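Side-chain contacts in dihydroneopterin aldolase (Burkholderia thailandensis, PDB 3V9O), which belongs to the dihydroneopterin aldolase family, pairing an antiparallel sheet with two helices in a four-chain assembly, and holds guanine in this crystal: residues D21-Y26 with T62-D67; I51-F56 with Q80-C85. All blocks are in the same frame, centred on the assembly; numbering follows the deposited sequence.

Contact 1: residues D21-Y26 with T62-D67; sequences DCRRLY and TTPVED
At the start of strand 22-34, outermost in its own chain's antiparallel sheet, R23 reaches out to T62, in the loop that follows strand 47-58. The guanidinium grips this one residue side-on, with two nitrogens on two different atoms. R23 NE gives its N-H to T62 OG1 at 3.0 Å, nearly in the guanidinium plane and with a fairly straight N-H...O angle of 153°. R23 NH2 reaches T62 O at 2.9 Å; here the donor sits above the carbonyl plane, and the oxygen is tilted from that of the guanidinium. The chain is extended at chi2 and bends at chi3 (72°), which brings NE and NH2 to the loop together. Threonine suits this position because its hydroxyl accepts from R23 while giving a hydrogen bond to P58 O. T63 OG1, bound to L59 O, stands farther off, 3.7 Å from R23 NH2. NH1 forms a salt bridge with D99 of the second subunit, so the guanidinium joins the loop, through neutral oxygens, to a neighbour's carboxylate. R24, L25 and Y26 pair antiparallel with a strand of that subunit, the continuous intersubunit sheet by which tunnelling-fold proteins assemble.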
# COMPACT_ATOMS: atom_id res chain seq x y z
N ASP A 21 4.08 13.49 14.39
CA ASP A 21 3.49 13.72 15.69
C ASP A 21 1.97 13.56 15.61
O ASP A 21 1.27 14.03 16.51
CB ASP A 21 3.87 15.11 16.23
CG ASP A 21 3.47 16.25 15.28
OD1 ASP A 21 3.11 15.99 14.11
OD2 ASP A 21 3.58 17.43 15.72
N CYS A 22 1.48 12.90 14.56
CA CYS A 22 0.06 12.73 14.31
C CYS A 22 -0.38 11.25 14.42
O CYS A 22 0.44 10.34 14.27
CB CYS A 22 -0.32 13.17 12.89
SG CYS A 22 -0.30 14.98 12.76
N ARG A 23 -1.63 11.05 14.73
CA ARG A 23 -2.29 9.77 14.41
C ARG A 23 -3.10 9.93 13.14
O ARG A 23 -3.39 11.05 12.68
CB ARG A 23 -3.19 9.31 15.57
CG ARG A 23 -4.44 10.15 15.77
CD ARG A 23 -5.36 9.53 16.87
NE ARG A 23 -4.83 9.68 18.26
CZ ARG A 23 -4.35 8.69 19.02
NH1 ARG A 23 -4.21 7.47 18.60
NH2 ARG A 23 -4.03 8.94 20.28
N ARG A 24 -3.42 8.81 12.54
CA ARG A 24 -4.23 8.78 11.31
C ARG A 24 -5.59 8.20 11.61
O ARG A 24 -5.70 7.09 12.15
CB ARG A 24 -3.55 7.91 10.26
CG ARG A 24 -4.37 7.70 8.97
CD ARG A 24 -3.51 7.05 7.87
NE ARG A 24 -3.25 5.63 8.13
CZ ARG A 24 -3.95 4.62 7.59
NH1 ARG A 24 -4.95 4.86 6.76
NH2 ARG A 24 -3.63 3.35 7.89
N LEU A 25 -6.65 8.92 11.32
CA LEU A 25 -8.02 8.40 11.35
C LEU A 25 -8.36 8.08 9.91
O LEU A 25 -7.95 8.81 9.01
CB LEU A 25 -8.96 9.50 11.85
CG LEU A 25 -8.56 10.25 13.15
CD1 LEU A 25 -9.62 11.30 13.44
CD2 LEU A 25 -8.42 9.32 14.32
N TYR A 26 -9.07 6.98 9.67
CA TYR A 26 -9.30 6.60 8.27
C TYR A 26 -10.71 6.02 8.11
O TYR A 26 -11.25 5.31 8.94
CB TYR A 26 -8.20 5.66 7.75
CG TYR A 26 -8.05 4.33 8.45
CD1 TYR A 26 -8.78 3.20 8.03
CD2 TYR A 26 -7.13 4.18 9.50
CE1 TYR A 26 -8.58 1.97 8.62
CE2 TYR A 26 -6.92 2.96 10.09
CZ TYR A 26 -7.64 1.84 9.68
OH TYR A 26 -7.38 0.61 10.25
N THR A 62 -5.10 14.61 20.74
CA THR A 62 -6.04 13.47 20.57
C THR A 62 -5.60 12.26 21.33
O THR A 62 -5.84 11.13 20.90
CB THR A 62 -6.24 13.07 19.09
OG1 THR A 62 -4.99 12.62 18.54
CG2 THR A 62 -6.79 14.24 18.28
N THR A 63 -4.93 12.45 22.47
CA THR A 63 -4.46 11.32 23.27
C THR A 63 -5.32 11.26 24.49
O THR A 63 -5.18 12.09 25.38
CB THR A 63 -2.92 11.44 23.62
OG1 THR A 63 -2.18 11.35 22.37
CG2 THR A 63 -2.50 10.25 24.52
N PRO A 64 -6.28 10.31 24.52
CA PRO A 64 -7.17 10.23 25.67
C PRO A 64 -6.48 9.62 26.85
O PRO A 64 -5.78 8.58 26.75
CB PRO A 64 -8.30 9.31 25.18
CG PRO A 64 -7.57 8.38 24.18
CD PRO A 64 -6.56 9.29 23.49
N VAL A 65 -6.66 10.28 27.98
CA VAL A 65 -6.17 9.74 29.22
C VAL A 65 -7.32 9.36 30.13
O VAL A 65 -7.09 8.77 31.17
CB VAL A 65 -5.14 10.66 29.95
CG1 VAL A 65 -4.00 11.01 29.00
CG2 VAL A 65 -5.80 11.93 30.44
N GLU A 66 -8.56 9.71 29.75
CA GLU A 66 -9.76 9.31 30.50
C GLU A 66 -10.73 8.51 29.66
O GLU A 66 -11.87 8.28 30.08
CB GLU A 66 -10.59 10.52 30.98
CG GLU A 66 -9.97 11.42 31.96
CD GLU A 66 -10.95 12.48 32.43
OE1 GLU A 66 -11.78 12.18 33.29
OE2 GLU A 66 -10.88 13.62 31.92
N ASP A 67 -10.29 8.07 28.50
CA ASP A 67 -11.15 7.30 27.58
C ASP A 67 -12.48 8.01 27.27
O ASP A 67 -13.51 7.36 27.16
CB ASP A 67 -11.37 5.89 28.14
CG ASP A 67 -11.83 4.88 27.06
OD1 ASP A 67 -11.60 5.06 25.87
OD2 ASP A 67 -12.38 3.86 27.51

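Contact 2: residues I51-F56 with Q80-C85; sequences INVDLF and QSVAQC. With EDO (1,2-ethanediol), chain F.
Q84 N donates to Q80 O at 3.0 Å, and the next such bond, C85 N to S81 O, has the same length; together they hold the helical turn from which V82 faces I51 and V53 of the strand. V82 and I51 reach toward each other tip to tip. The delta methyl I51 CD1 comes within 3.6 Å of V82 CG1, while the branch methyl I51 CG2 lies 4.0 Å from V82 CG2. Both methyls of the valine are therefore used, each against a different arm of the isoleucine. Because chi2 of I51 is extended (166°), CD1 stands well out from the strand, far enough to reach the helix. V53, two residues along on the same face, adds a looser touch of its CG2 on V82 CG2 at 4.4 Å. Beta-branched residues fit here: they favour extended backbone in the strand, and a valine gives the helix a short, broad surface that can lie close to the sheet. This is the alpha/beta packing of the tunnelling fold, in which helices 76-87 and 94-106 follow the first two strands and cover one face of the sheet. L105 of the second helix touches V53 and L55, extending the apolar layer. On the opposite face of the strand N52 and D54 are polar: N52 OD1 accepts from the backbone N of N29, and the buried carboxylate of D54 is salt-bridged to R115 and, in the modelled conformer, to R24. Farther along the helix, the carbonyl oxygen of C85 accepts a hydrogen bond at 3.1 Å from O2 of a 1,2-ethanediol, probably from the crystallisation liquor, which R88 also holds.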
# COMPACT_ATOMS: atom_id res chain seq x y z
N ILE A 51 -15.34 6.34 -1.83
CA ILE A 51 -14.54 7.45 -1.26
C ILE A 51 -13.68 6.91 -0.13
O ILE A 51 -14.15 6.13 0.70
CB ILE A 51 -15.49 8.53 -0.75
CG1 ILE A 51 -16.26 9.06 -1.96
CG2 ILE A 51 -14.66 9.69 -0.10
CD1 ILE A 51 -17.44 9.86 -1.66
N ASN A 52 -12.41 7.29 -0.08
CA ASN A 52 -11.53 6.92 1.02
C ASN A 52 -10.95 8.18 1.58
O ASN A 52 -10.62 9.12 0.85
CB ASN A 52 -10.38 6.01 0.51
CG ASN A 52 -10.87 4.62 0.27
OD1 ASN A 52 -10.87 3.83 1.19
ND2 ASN A 52 -11.39 4.33 -0.94
N VAL A 53 -10.84 8.24 2.92
CA VAL A 53 -10.37 9.47 3.60
C VAL A 53 -9.37 9.07 4.69
O VAL A 53 -9.57 8.10 5.44
CB VAL A 53 -11.52 10.19 4.31
CG1 VAL A 53 -11.05 11.50 5.02
CG2 VAL A 53 -12.65 10.54 3.27
N ASP A 54 -8.29 9.86 4.77
CA ASP A 54 -7.30 9.75 5.86
C ASP A 54 -7.21 11.15 6.47
O ASP A 54 -7.02 12.16 5.78
CB ASP A 54 -5.91 9.34 5.40
CG ASP A 54 -5.84 7.96 4.84
OD1 ASP A 54 -6.21 7.00 5.49
OD2 ASP A 54 -5.31 7.84 3.72
N LEU A 55 -7.44 11.26 7.78
CA LEU A 55 -7.31 12.53 8.47
C LEU A 55 -6.13 12.43 9.43
O LEU A 55 -6.07 11.48 10.25
CB LEU A 55 -8.67 12.75 9.20
CG LEU A 55 -9.12 14.10 9.58
CD1 LEU A 55 -9.26 14.92 8.27
CD2 LEU A 55 -10.51 13.93 10.22
N PHE A 56 -5.18 13.36 9.38
CA PHE A 56 -4.00 13.37 10.28
C PHE A 56 -4.23 14.40 11.35
O PHE A 56 -4.39 15.59 11.01
CB PHE A 56 -2.70 13.57 9.51
CG PHE A 56 -2.51 12.45 8.49
CD1 PHE A 56 -3.08 12.49 7.21
CD2 PHE A 56 -1.75 11.35 8.90
CE1 PHE A 56 -2.93 11.39 6.32
CE2 PHE A 56 -1.57 10.29 8.02
CZ PHE A 56 -2.14 10.33 6.75
N GLN A 80 -19.54 12.51 7.81
CA GLN A 80 -20.40 13.72 7.79
C GLN A 80 -19.99 14.68 6.69
O GLN A 80 -20.87 15.27 6.02
CB GLN A 80 -20.28 14.41 9.15
CG GLN A 80 -21.11 13.71 10.22
CD GLN A 80 -20.76 14.13 11.66
OE1 GLN A 80 -19.87 14.96 11.90
NE2 GLN A 80 -21.45 13.50 12.62
N SER A 81 -18.70 14.90 6.54
CA SER A 81 -18.24 15.81 5.50
C SER A 81 -18.53 15.27 4.11
O SER A 81 -18.94 16.06 3.23
CB SER A 81 -16.78 16.16 5.69
OG SER A 81 -16.64 16.67 7.01
N VAL A 82 -18.33 13.98 3.89
CA VAL A 82 -18.69 13.42 2.57
C VAL A 82 -20.17 13.62 2.36
O VAL A 82 -20.58 14.11 1.28
CB VAL A 82 -18.36 11.93 2.54
CG1 VAL A 82 -18.91 11.33 1.22
CG2 VAL A 82 -16.84 11.78 2.59
N ALA A 83 -21.03 13.32 3.32
CA ALA A 83 -22.46 13.49 3.12
C ALA A 83 -22.83 14.91 2.79
O ALA A 83 -23.69 15.16 1.88
CB ALA A 83 -23.26 13.06 4.37
N GLN A 84 -22.22 15.88 3.46
CA GLN A 84 -22.55 17.27 3.21
C GLN A 84 -22.17 17.65 1.77
O GLN A 84 -22.92 18.33 1.09
CB GLN A 84 -21.81 18.16 4.20
CG GLN A 84 -22.42 18.10 5.59
CD GLN A 84 -21.50 18.62 6.70
OE1 GLN A 84 -20.34 19.01 6.47
NE2 GLN A 84 -22.04 18.64 7.92
N CYS A 85 -21.01 17.20 1.33
CA CYS A 85 -20.57 17.52 -0.03
C CYS A 85 -21.42 16.87 -1.11
O CYS A 85 -21.81 17.55 -2.09
CB CYS A 85 -19.07 17.18 -0.19
SG CYS A 85 -17.96 18.20 0.77
C1 EDO F . -19.39 20.80 -4.80
O1 EDO F . -19.07 21.84 -3.88
C2 EDO F . -19.35 19.48 -4.04
O2 EDO F . -19.72 19.73 -2.67

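How the contacts relate
From the N terminus the chain enters 21-26, the start of strand 22-34, turns back through strand 47-58, which carries 51-56, and passes through the loop 62-67 before reaching 80-85 on helix 76-87. Contact 1 closes the loop from the first strand to the connection after the second; contact 2 opens inside that loop and closes beyond it, so the two cross. Their centres lie about 18 Å apart, yet their strand segments are neighbours in one sheet, joined for instance by a probable backbone hydrogen bond between L25 O and L55 N of 2.8 Å. Contact 1 ties strand 22-34 to a loop beside another subunit; contact 2 ties strand 47-58 to helix 76-87.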